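PDB 4FXT: uncharacterized protein from Bacteroides ovatus, which is of unknown function but joins an N-terminal domain of a transthyretin-related family to a C-terminal domain of an E-set-related family. Local coordinates for residues G51-S56 with Q90-T95; L64-M67 with P71-R74; R101-A106 with Q195-A200; N110-R115 with I132-G137. All coordinates share one frame; numbering follows the deposited sequence.

Contact 1: G51-S56 with Q90-T95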
loop_
_atom_site.group_PDB
_atom_site.type_symbol
_atom_site.label_atom_id
_atom_site.label_comp_id
_atom_site.label_asym_id
_atom_site.label_seq_id
_atom_site.Cartn_x
_atom_site.Cartn_y
_atom_site.Cartn_z
ATOM N N GLY A 51 -3.540 -2.972 -2.561
ATOM C CA GLY A 51 -3.989 -3.633 -1.341
ATOM C C GLY A 51 -4.889 -4.845 -1.524
ATOM O O GLY A 51 -5.248 -5.514 -0.541
ATOM N N SER A 52 -5.253 -5.170 -2.766
ATOM C CA SER A 52 -6.150 -6.313 -2.978
ATOM C C SER A 52 -5.354 -7.642 -3.092
ATOM O O SER A 52 -4.149 -7.619 -3.343
ATOM C CB SER A 52 -7.004 -6.100 -4.226
ATOM O OG SER A 52 -6.178 -6.088 -5.373
ATOM N N TYR A 53 -6.037 -8.783 -2.904
ATOM C CA TYR A 53 -5.462 -10.102 -3.062
ATOM C C TYR A 53 -6.498 -11.072 -3.674
ATOM O O TYR A 53 -7.713 -10.830 -3.604
ATOM C CB TYR A 53 -4.969 -10.617 -1.713
ATOM C CG TYR A 53 -6.104 -11.039 -0.788
ATOM C CD1 TYR A 53 -6.621 -12.338 -0.829
ATOM C CD2 TYR A 53 -6.673 -10.136 0.114
ATOM C CE1 TYR A 53 -7.676 -12.721 -0.009
ATOM C CE2 TYR A 53 -7.732 -10.512 0.942
ATOM C CZ TYR A 53 -8.236 -11.804 0.866
ATOM O OH TYR A 53 -9.265 -12.207 1.678
ATOM N N SER A 54 -6.005 -12.183 -4.250
ATOM C CA SER A 54 -6.785 -13.305 -4.818
ATOM C C SER A 54 -5.957 -14.533 -4.706
ATOM O O SER A 54 -4.734 -14.445 -4.914
ATOM C CB SER A 54 -7.219 -13.066 -6.259
ATOM O OG SER A 54 -6.102 -13.079 -7.138
ATOM N N VAL A 55 -6.579 -15.659 -4.327
ATOM C CA VAL A 55 -5.886 -16.933 -4.116
ATOM C C VAL A 55 -6.888 -18.035 -4.394
ATOM O O VAL A 55 -8.023 -17.942 -3.926
ATOM C CB VAL A 55 -5.244 -17.022 -2.682
ATOM C CG1 VAL A 55 -6.258 -16.772 -1.551
ATOM C CG2 VAL A 55 -4.465 -18.321 -2.473
ATOM N N SER A 56 -6.513 -19.031 -5.227
ATOM C CA SER A 56 -7.429 -20.149 -5.479
ATOM C C SER A 56 -7.158 -21.213 -4.419
ATOM O O SER A 56 -5.999 -21.508 -4.081
ATOM C CB SER A 56 -7.331 -20.706 -6.897
ATOM O OG SER A 56 -6.093 -21.352 -7.126
ATOM N N GLN A 90 -13.536 -11.806 1.380
ATOM C CA GLN A 90 -13.409 -11.317 2.749
ATOM C C GLN A 90 -12.249 -10.324 2.852
ATOM O O GLN A 90 -11.102 -10.644 2.544
ATOM C CB GLN A 90 -13.230 -12.471 3.751
ATOM C CG GLN A 90 -13.270 -12.023 5.219
ATOM C CD GLN A 90 -13.364 -13.163 6.203
ATOM O OE1 GLN A 90 -13.848 -14.262 5.900
ATOM N NE2 GLN A 90 -13.024 -12.879 7.450
ATOM N N ASP A 91 -12.561 -9.105 3.285
ATOM C CA ASP A 91 -11.547 -8.083 3.478
ATOM C C ASP A 91 -10.818 -8.368 4.793
ATOM O O ASP A 91 -11.419 -8.894 5.736
ATOM C CB ASP A 91 -12.175 -6.679 3.442
ATOM C CG ASP A 91 -12.750 -6.249 2.084
ATOM O OD1 ASP A 91 -12.395 -6.873 1.058
ATOM O OD2 ASP A 91 -13.509 -5.249 2.044
ATOM N N ILE A 92 -9.505 -8.086 4.828
ATOM C CA ILE A 92 -8.670 -8.346 6.003
ATOM C C ILE A 92 -8.323 -7.020 6.678
ATOM O O ILE A 92 -7.530 -6.247 6.143
ATOM C CB ILE A 92 -7.387 -9.162 5.657
ATOM C CG1 ILE A 92 -7.725 -10.464 4.889
ATOM C CG2 ILE A 92 -6.523 -9.435 6.892
ATOM C CD1 ILE A 92 -8.683 -11.474 5.614
ATOM N N PRO A 93 -8.878 -6.748 7.879
ATOM C CA PRO A 93 -8.529 -5.499 8.557
ATOM C C PRO A 93 -7.070 -5.547 9.015
ATOM O O PRO A 93 -6.590 -6.560 9.582
ATOM C CB PRO A 93 -9.530 -5.430 9.713
ATOM C CG PRO A 93 -9.883 -6.832 9.994
ATOM C CD PRO A 93 -9.822 -7.555 8.687
ATOM N N VAL A 94 -6.349 -4.491 8.644
ATOM C CA VAL A 94 -4.964 -4.303 9.020
ATOM C C VAL A 94 -4.895 -2.986 9.807
ATOM O O VAL A 94 -5.859 -2.198 9.785
ATOM C CB VAL A 94 -3.974 -4.354 7.825
ATOM C CG1 VAL A 94 -3.998 -5.717 7.150
ATOM C CG2 VAL A 94 -4.209 -3.218 6.820
ATOM N N THR A 95 -3.780 -2.772 10.542
ATOM C CA THR A 95 -3.581 -1.539 11.294
ATOM C C THR A 95 -2.161 -1.023 10.882
ATOM O O THR A 95 -1.142 -1.476 11.420
ATOM C CB THR A 95 -3.809 -1.725 12.835
ATOM O OG1 THR A 95 -2.770 -2.511 13.411
ATOM C CG2 THR A 95 -5.206 -2.301 13.181
#

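Contact 2: L64-M67 with P71-R74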
loop_
_atom_site.group_PDB
_atom_site.type_symbol
_atom_site.label_atom_id
_atom_site.label_comp_id
_atom_site.label_asym_id
_atom_site.label_seq_id
_atom_site.Cartn_x
_atom_site.Cartn_y
_atom_site.Cartn_z
ATOM N N LEU A 64 -6.189 -17.247 8.747
ATOM C CA LEU A 64 -5.293 -16.270 8.116
ATOM C C LEU A 64 -4.563 -15.466 9.165
ATOM O O LEU A 64 -5.180 -15.000 10.130
ATOM C CB LEU A 64 -6.065 -15.318 7.162
ATOM C CG LEU A 64 -5.257 -14.277 6.355
ATOM C CD1 LEU A 64 -5.896 -13.967 5.103
ATOM C CD2 LEU A 64 -5.027 -13.011 7.147
ATOM N N VAL A 65 -3.250 -15.249 8.941
ATOM C CA VAL A 65 -2.409 -14.457 9.837
ATOM C C VAL A 65 -1.635 -13.430 9.063
ATOM O O VAL A 65 -1.258 -13.657 7.911
ATOM C CB VAL A 65 -1.428 -15.295 10.694
ATOM C CG1 VAL A 65 -2.153 -16.044 11.799
ATOM C CG2 VAL A 65 -0.565 -16.233 9.842
ATOM N N ARG A 66 -1.392 -12.297 9.716
ATOM C CA ARG A 66 -0.602 -11.195 9.169
ATOM C C ARG A 66 0.841 -11.466 9.516
ATOM O O ARG A 66 1.152 -11.811 10.657
ATOM C CB ARG A 66 -1.092 -9.830 9.705
ATOM C CG ARG A 66 -2.574 -9.524 9.505
ATOM C CD ARG A 66 -2.964 -8.358 10.384
ATOM N NE ARG A 66 -4.413 -8.189 10.555
ATOM C CZ ARG A 66 -5.161 -8.838 11.456
ATOM N NH1 ARG A 66 -4.638 -9.820 12.189
ATOM N NH2 ARG A 66 -6.459 -8.583 11.555
HETATM N N MSE A 67 1.723 -11.358 8.540
HETATM C CA MSE A 67 3.161 -11.602 8.722
HETATM C C MSE A 67 3.961 -10.904 7.592
HETATM O O MSE A 67 3.415 -10.065 6.837
HETATM C CB MSE A 67 3.469 -13.127 8.779
HETATM C CG MSE A 67 2.661 -13.961 7.775
HETATM SE SE MSE A 67 2.851 -13.521 5.861
HETATM C CE MSE A 67 4.738 -14.219 5.592
ATOM N N PRO A 71 3.677 -3.148 5.795
ATOM C CA PRO A 71 3.765 -1.938 6.633
ATOM C C PRO A 71 2.577 -1.760 7.620
ATOM O O PRO A 71 2.105 -0.631 7.869
ATOM C CB PRO A 71 3.775 -0.817 5.611
ATOM C CG PRO A 71 2.954 -1.356 4.463
ATOM C CD PRO A 71 3.294 -2.817 4.405
ATOM N N TRP A 72 2.178 -2.853 8.272
ATOM C CA TRP A 72 1.144 -2.833 9.288
ATOM C C TRP A 72 1.485 -3.806 10.401
ATOM O O TRP A 72 2.399 -4.619 10.234
ATOM C CB TRP A 72 -0.228 -3.157 8.694
ATOM C CG TRP A 72 -0.285 -4.375 7.819
ATOM C CD1 TRP A 72 -0.263 -5.684 8.213
ATOM C CD2 TRP A 72 -0.547 -4.385 6.408
ATOM N NE1 TRP A 72 -0.368 -6.508 7.114
ATOM C CE2 TRP A 72 -0.579 -5.735 5.998
ATOM C CE3 TRP A 72 -0.724 -3.375 5.438
ATOM C CZ2 TRP A 72 -0.795 -6.101 4.660
ATOM C CZ3 TRP A 72 -0.898 -3.738 4.113
ATOM C CH2 TRP A 72 -0.958 -5.087 3.737
ATOM N N GLU A 73 0.758 -3.720 11.543
ATOM C CA GLU A 73 0.950 -4.635 12.655
ATOM C C GLU A 73 0.712 -6.059 12.204
ATOM O O GLU A 73 -0.265 -6.328 11.496
ATOM C CB GLU A 73 0.047 -4.296 13.838
ATOM C CG GLU A 73 0.406 -3.021 14.565
ATOM C CD GLU A 73 -0.373 -2.795 15.847
ATOM O OE1 GLU A 73 -1.551 -3.219 15.931
ATOM O OE2 GLU A 73 0.212 -2.193 16.775
ATOM N N ARG A 74 1.624 -6.952 12.608
ATOM C CA ARG A 74 1.611 -8.367 12.249
ATOM C C ARG A 74 1.602 -9.250 13.525
ATOM O O ARG A 74 2.612 -9.902 13.817
ATOM C CB ARG A 74 2.832 -8.677 11.351
ATOM C CG ARG A 74 2.781 -7.999 9.978
ATOM C CD ARG A 74 4.155 -7.580 9.492
ATOM N NE ARG A 74 4.660 -6.435 10.248
ATOM C CZ ARG A 74 5.869 -5.903 10.108
ATOM N NH1 ARG A 74 6.740 -6.428 9.258
ATOM N NH2 ARG A 74 6.232 -4.861 10.847
#

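Contact 3: R101-A106 with Q195-A200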
loop_
_atom_site.group_PDB
_atom_site.type_symbol
_atom_site.label_atom_id
_atom_site.label_comp_id
_atom_site.label_asym_id
_atom_site.label_seq_id
_atom_site.Cartn_x
_atom_site.Cartn_y
_atom_site.Cartn_z
ATOM N N ARG A 101 -3.764 9.191 3.370
ATOM C CA ARG A 101 -5.106 9.386 2.734
ATOM C C ARG A 101 -5.265 10.764 2.035
ATOM O O ARG A 101 -4.426 11.671 2.150
ATOM C CB ARG A 101 -6.270 9.249 3.738
ATOM C CG ARG A 101 -6.464 10.457 4.673
ATOM C CD ARG A 101 -7.584 10.180 5.636
ATOM N NE ARG A 101 -7.221 9.148 6.610
ATOM C CZ ARG A 101 -8.084 8.309 7.173
ATOM N NH1 ARG A 101 -9.364 8.303 6.795
ATOM N NH2 ARG A 101 -7.668 7.433 8.083
ATOM N N ASN A 102 -6.399 10.897 1.325
ATOM C CA ASN A 102 -6.890 12.099 0.634
ATOM C C ASN A 102 -5.756 12.692 -0.222
ATOM O O ASN A 102 -5.381 13.864 -0.102
ATOM C CB ASN A 102 -7.417 13.080 1.663
ATOM C CG ASN A 102 -8.390 12.463 2.690
ATOM O OD1 ASN A 102 -8.858 11.313 2.576
ATOM N ND2 ASN A 102 -8.621 13.171 3.797
ATOM N N VAL A 103 -5.241 11.841 -1.113
ATOM C CA VAL A 103 -4.101 12.115 -1.975
ATOM C C VAL A 103 -4.571 12.543 -3.369
ATOM O O VAL A 103 -5.403 11.888 -3.969
ATOM C CB VAL A 103 -3.199 10.860 -2.042
ATOM C CG1 VAL A 103 -2.012 11.089 -2.953
ATOM C CG2 VAL A 103 -2.725 10.476 -0.643
ATOM N N SER A 104 -4.028 13.657 -3.862
ATOM C CA SER A 104 -4.320 14.246 -5.161
ATOM C C SER A 104 -3.054 14.807 -5.772
ATOM O O SER A 104 -2.156 15.232 -5.050
ATOM C CB SER A 104 -5.385 15.327 -5.052
ATOM O OG SER A 104 -4.998 16.310 -4.111
ATOM N N PHE A 105 -2.964 14.762 -7.109
ATOM C CA PHE A 105 -1.812 15.250 -7.854
ATOM C C PHE A 105 -2.244 16.127 -9.016
ATOM O O PHE A 105 -3.335 15.927 -9.582
ATOM C CB PHE A 105 -0.966 14.093 -8.384
ATOM C CG PHE A 105 -0.479 13.111 -7.353
ATOM C CD1 PHE A 105 0.684 13.355 -6.636
ATOM C CD2 PHE A 105 -1.162 11.928 -7.121
ATOM C CE1 PHE A 105 1.143 12.432 -5.680
ATOM C CE2 PHE A 105 -0.709 11.012 -6.162
ATOM C CZ PHE A 105 0.445 11.264 -5.454
ATOM N N ALA A 106 -1.383 17.101 -9.379
ATOM C CA ALA A 106 -1.637 18.005 -10.484
ATOM C C ALA A 106 -0.351 18.463 -11.120
ATOM O O ALA A 106 0.620 18.725 -10.430
ATOM C CB ALA A 106 -2.425 19.208 -10.000
ATOM N N GLN A 195 -2.655 5.492 -3.209
ATOM C CA GLN A 195 -2.917 4.769 -4.429
ATOM C C GLN A 195 -2.009 5.325 -5.538
ATOM O O GLN A 195 -1.593 6.489 -5.445
ATOM C CB GLN A 195 -4.408 4.841 -4.794
ATOM C CG GLN A 195 -5.274 3.901 -3.924
ATOM C CD GLN A 195 -4.943 2.394 -4.044
ATOM O OE1 GLN A 195 -4.806 1.838 -5.160
ATOM N NE2 GLN A 195 -4.865 1.691 -2.894
ATOM N N SER A 196 -1.612 4.458 -6.524
ATOM C CA SER A 196 -0.833 4.911 -7.681
ATOM C C SER A 196 -1.807 5.589 -8.629
ATOM O O SER A 196 -2.712 4.927 -9.105
ATOM C CB SER A 196 -0.081 3.769 -8.324
ATOM O OG SER A 196 0.658 4.231 -9.442
ATOM N N ILE A 197 -1.701 6.923 -8.759
ATOM C CA ILE A 197 -2.630 7.772 -9.492
ATOM C C ILE A 197 -2.012 8.281 -10.784
ATOM O O ILE A 197 -0.928 8.875 -10.781
ATOM C CB ILE A 197 -3.046 8.967 -8.574
ATOM C CG1 ILE A 197 -3.716 8.426 -7.283
ATOM C CG2 ILE A 197 -3.952 9.966 -9.333
ATOM C CD1 ILE A 197 -4.055 9.445 -6.298
ATOM N N LYS A 198 -2.760 8.081 -11.885
ATOM C CA LYS A 198 -2.374 8.581 -13.201
ATOM C C LYS A 198 -2.510 10.099 -13.239
ATOM O O LYS A 198 -3.517 10.651 -12.760
ATOM C CB LYS A 198 -3.207 7.947 -14.309
ATOM C CG LYS A 198 -2.643 8.289 -15.679
ATOM C CD LYS A 198 -3.609 8.181 -16.852
ATOM C CE LYS A 198 -4.081 6.824 -17.242
ATOM N NZ LYS A 198 -4.811 6.948 -18.541
ATOM N N VAL A 199 -1.486 10.771 -13.782
ATOM C CA VAL A 199 -1.431 12.228 -13.895
ATOM C C VAL A 199 -1.180 12.580 -15.345
ATOM O O VAL A 199 -0.121 12.228 -15.872
ATOM C CB VAL A 199 -0.357 12.848 -12.966
ATOM C CG1 VAL A 199 -0.354 14.369 -13.047
ATOM C CG2 VAL A 199 -0.527 12.391 -11.533
ATOM N N ALA A 200 -2.125 13.276 -15.979
ATOM C CA ALA A 200 -1.985 13.701 -17.364
ATOM C C ALA A 200 -0.888 14.733 -17.503
ATOM O O ALA A 200 -0.779 15.615 -16.663
ATOM C CB ALA A 200 -3.301 14.274 -17.870
#

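Contact 4: N110-R115 with I132-G137. With EDO (1,2-ethanediol), chain O.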
loop_
_atom_site.group_PDB
_atom_site.type_symbol
_atom_site.label_atom_id
_atom_site.label_comp_id
_atom_site.label_asym_id
_atom_site.label_seq_id
_atom_site.Cartn_x
_atom_site.Cartn_y
_atom_site.Cartn_z
ATOM N N ASN A 110 6.714 22.329 -14.803
ATOM C CA ASN A 110 7.615 21.168 -14.889
ATOM C C ASN A 110 7.552 20.371 -13.583
ATOM O O ASN A 110 8.467 19.589 -13.283
ATOM C CB ASN A 110 9.061 21.614 -15.192
ATOM C CG ASN A 110 9.713 22.472 -14.102
ATOM O OD1 ASN A 110 9.069 23.296 -13.424
ATOM N ND2 ASN A 110 11.031 22.331 -13.937
ATOM N N LYS A 111 6.488 20.596 -12.788
ATOM C CA LYS A 111 6.358 19.967 -11.479
ATOM C C LYS A 111 4.999 19.280 -11.316
ATOM O O LYS A 111 4.048 19.530 -12.062
ATOM C CB LYS A 111 6.564 21.030 -10.360
ATOM C CG LYS A 111 8.028 21.461 -10.268
ATOM C CD LYS A 111 8.356 22.520 -9.240
ATOM C CE LYS A 111 9.861 22.732 -9.143
ATOM N NZ LYS A 111 10.480 23.194 -10.423
ATOM N N ILE A 112 4.957 18.354 -10.351
ATOM C CA ILE A 112 3.755 17.635 -9.941
ATOM C C ILE A 112 3.466 18.086 -8.518
ATOM O O ILE A 112 4.281 17.852 -7.621
ATOM C CB ILE A 112 3.833 16.086 -10.087
ATOM C CG1 ILE A 112 4.147 15.623 -11.526
ATOM C CG2 ILE A 112 2.572 15.415 -9.531
ATOM C CD1 ILE A 112 3.069 15.901 -12.610
ATOM N N THR A 113 2.340 18.763 -8.324
ATOM C CA THR A 113 1.935 19.218 -7.010
ATOM C C THR A 113 1.179 18.085 -6.322
ATOM O O THR A 113 0.111 17.671 -6.789
ATOM C CB THR A 113 1.101 20.504 -7.119
ATOM O OG1 THR A 113 1.809 21.469 -7.895
ATOM C CG2 THR A 113 0.762 21.079 -5.760
ATOM N N ALA A 114 1.753 17.576 -5.232
ATOM C CA ALA A 114 1.162 16.511 -4.438
ATOM C C ALA A 114 0.529 17.069 -3.178
ATOM O O ALA A 114 1.168 17.831 -2.454
ATOM C CB ALA A 114 2.218 15.477 -4.077
ATOM N N ARG A 115 -0.745 16.700 -2.932
ATOM C CA ARG A 115 -1.495 17.047 -1.721
ATOM C C ARG A 115 -1.865 15.740 -1.030
ATOM O O ARG A 115 -2.316 14.801 -1.690
ATOM C CB ARG A 115 -2.702 17.926 -2.014
ATOM C CG ARG A 115 -2.274 19.228 -2.666
ATOM C CD ARG A 115 -3.430 20.109 -3.050
ATOM N NE ARG A 115 -3.004 21.108 -4.026
ATOM C CZ ARG A 115 -2.509 22.303 -3.726
ATOM N NH1 ARG A 115 -2.369 22.674 -2.455
ATOM N NH2 ARG A 115 -2.157 23.142 -4.692
ATOM N N ILE A 132 7.605 11.199 -2.250
ATOM C CA ILE A 132 6.760 11.375 -3.429
ATOM C C ILE A 132 7.486 10.668 -4.559
ATOM O O ILE A 132 8.681 10.896 -4.741
ATOM C CB ILE A 132 6.361 12.837 -3.788
ATOM C CG1 ILE A 132 5.658 13.576 -2.634
ATOM C CG2 ILE A 132 5.508 12.902 -5.062
ATOM C CD1 ILE A 132 6.535 14.352 -1.922
ATOM N N TYR A 133 6.787 9.781 -5.287
ATOM C CA TYR A 133 7.395 9.001 -6.363
ATOM C C TYR A 133 6.651 9.223 -7.676
ATOM O O TYR A 133 5.425 9.365 -7.672
ATOM C CB TYR A 133 7.390 7.521 -5.974
ATOM C CG TYR A 133 8.049 7.284 -4.627
ATOM C CD1 TYR A 133 9.435 7.271 -4.500
ATOM C CD2 TYR A 133 7.289 7.093 -3.476
ATOM C CE1 TYR A 133 10.048 7.122 -3.257
ATOM C CE2 TYR A 133 7.889 6.910 -2.235
ATOM C CZ TYR A 133 9.273 6.931 -2.129
ATOM O OH TYR A 133 9.901 6.813 -0.912
ATOM N N LEU A 134 7.408 9.319 -8.780
ATOM C CA LEU A 134 6.898 9.407 -10.157
ATOM C C LEU A 134 7.432 8.240 -10.942
ATOM O O LEU A 134 8.634 7.983 -10.867
ATOM C CB LEU A 134 7.241 10.738 -10.874
ATOM C CG LEU A 134 6.853 12.098 -10.204
ATOM C CD1 LEU A 134 7.368 13.247 -11.009
ATOM C CD2 LEU A 134 5.350 12.236 -9.986
ATOM N N GLY A 135 6.553 7.518 -11.643
ATOM C CA GLY A 135 6.914 6.346 -12.438
ATOM C C GLY A 135 6.282 6.308 -13.814
ATOM O O GLY A 135 5.302 7.019 -14.068
ATOM N N THR A 136 6.840 5.477 -14.721
ATOM C CA THR A 136 6.303 5.377 -16.085
ATOM C C THR A 136 5.046 4.470 -16.072
ATOM O O THR A 136 4.087 4.728 -16.811
ATOM C CB THR A 136 7.357 4.871 -17.105
ATOM O OG1 THR A 136 7.783 3.578 -16.739
ATOM C CG2 THR A 136 8.592 5.737 -17.187
ATOM N N GLY A 137 5.073 3.443 -15.208
ATOM C CA GLY A 137 4.019 2.449 -15.074
ATOM C C GLY A 137 3.201 2.492 -13.802
ATOM O O GLY A 137 3.629 3.044 -12.800
HETATM C C1 EDO O . 7.984 2.737 -12.327
HETATM O O1 EDO O . 7.024 2.176 -13.239
HETATM C C2 EDO O . 9.347 3.132 -12.987
HETATM O O2 EDO O . 9.243 4.255 -13.857
#

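Contact 1: G51-S56 with Q90-T95
In the transthyretin-related beta domain at the N terminus, strands 52-58 and 88-93 both pair with strand 7-16, the first antiparallel and the second parallel. The two strands therefore do not bond to each other through their backbones, and a side chain reaches across the intervening strand. Y53 pairs by backbone with G12, while Q90 and I92 pair with T11 and K13. The Y53 phenol gives its hydroxyl proton to the backbone carbonyl of Q90, with OH to O at 2.6 Å. The donor lies in the carbonyl plane, and the C=O...OH angle is 156°. The carbonyl oxygen sits at the edge of the tyrosine ring. The ring gets there because CG stands between the backbone N and the carbonyl carbon (chi1 74°). The bond fixes the hydroxyl at a buried position and adds a polar tie to an otherwise apolar contact. I92 crosses the tyrosine side chain at about a right angle. Strand 43-46 adds V45 against Y53, and I80 of strand 79-84 meets I92 and Q90. The apolar part rests on Y53 CE2 and I92 CG1, 3.9 Å apart; I92 CD1 lies 4.0 Å from Y53 OH.

Contact 2: L64-M67 with P71-R74
R74 folds back along the end of strand 60-68 and touches R66 and M67 with its aliphatic part. R74 CB lies 3.6 Å from R66 O. R74 CG passes M67 N at 3.8 Å, and R74 CD lies 3.7 Å from M67 O. M67 is a selenomethionine that joins in through its backbone. Beyond CG the chain bends, with chi3 at -72°, and brings R74 NE to W72 O in a weak bond of 2.9 Å. At the tip, NH1 bonds to G68 O and NH2 to Y97 OH. Replacing R74 by an alanine is likely to leave Y97 OH and G68 O without these partners and the 71-74 loop less firmly held. R66 runs the other way. Its CB meets the edge of the W72 indole at NE1, 4.3 Å away, and its CD packs 3.6 Å from E73 O. Its guanidinium goes on to P93 O and to a salt bridge with D78. E73 OE1 bonds to T95 OG1. Strand 60-68 lies between strands 28-33 and 79-84 of an antiparallel sheet. The 71-74 loop leads from it toward strand 79-84 and, through a weak bond of R74 to K187, approaches the loop between strands 176-185 and 192-200.

Contact 3: R101-A106 with Q195-A200
The F105 ring has I197 CD1 at its edge, close to the ring plane, with CE2 to CD1 at 3.7 Å. The contact belongs to the E-set-related C-terminal domain, where two antiparallel sheets pack as a beta sandwich. F105 lies on an outermost strand of one sheet, and I197 and V199 on one of the other. Segments 103-106 and 197-200 run nearly parallel, at 21°, with their axes 7.3 Å apart at closest approach. Each bonds to its own sheet: S104 to R115, I197 to A179. Contacts of side chains, rather than backbone bonds, join the two. I197 comes slantwise to the ring, and its CB lies 3.8 Å from F105 CD2. F105 CG is anti to its carbonyl carbon (chi1 -56°), which swings the ring to the I197 side. Nearer the backbone, F105 CB packs on V199 CG2 at 3.6 Å. I112 and A114 of strand 111-120, and A179 and V181 of strand 176-185, also touch the phenylalanine. A serine in its place is likely to open a gap between I197 and A114 and to weaken the join of the two sheets. I197 CD1 also reaches V103, 3.6 Å from its O and 4.3 Å from its CG1.

Contact 4: N110-R115 with I132-G137
I112 and L134 meet across the core of the C-terminal beta sandwich, one from each sheet. Strand 111-120 is the middle strand of a three-stranded antiparallel sheet. Strand 127-135 lies inside the four-stranded sheet that faces it. The segments run in roughly opposite senses, and I112 faces L134 while A114 faces I132. The side chains of I112 and L134 meet at a slant, neither end-on nor side by side. The isobutyl fork of L134 straddles one atom of the isoleucine: I112 CG1 lies 3.9 Å from CD2 and 4.0 Å from CD1 of L134. CD2 also meets I112 CB at 4.1 Å. I112 CG1 is anti to the carbonyl carbon (chi1 -57°), and this turns it toward the leucine. The second pair is smaller. The A114 methyl, CB, rests 4.2 Å from I132 CG1. All four residues are buried, and their contact is wholly apolar. F105 touches both I112 and A114, while L149, L151 and I165 also touch I132.

Past the end of strand 127-135 the chain turns and holds a 1,2-ethanediol, probably from the crystallisation liquor. T136 N bonds to its O2 at 2.8 Å, and this bond is nearly straight at 167°. T136 OG1 adds only a weak bond to the same oxygen. L139 O and E146 OE1 hold the diol as well. G137 N donates to the other hydroxyl oxygen, O1, at 3.0 Å with an N-H...O angle of 149°.

How the contacts relate
From the N terminus, contact 1 comes first. It closes the run from strand 52-58 to strand 88-93 within the first domain. Contact 2 is nested inside that run, as a short turn back onto strand 60-68. The two touch where E73 N pairs with T95 O and where V94 packs on W72. After strand 88-93 the chain enters the second domain. There contact 3 brings strand 98-108 against strand 192-200 and so closes nearly the whole domain. Contact 4 is nested within it. Contacts 3 and 4 share the sandwich core, with centres 8 Å apart, and V199 meets I112 between them. Contact 1 lies in series with contact 3; their nearest atoms are about 5 Å apart, without touching.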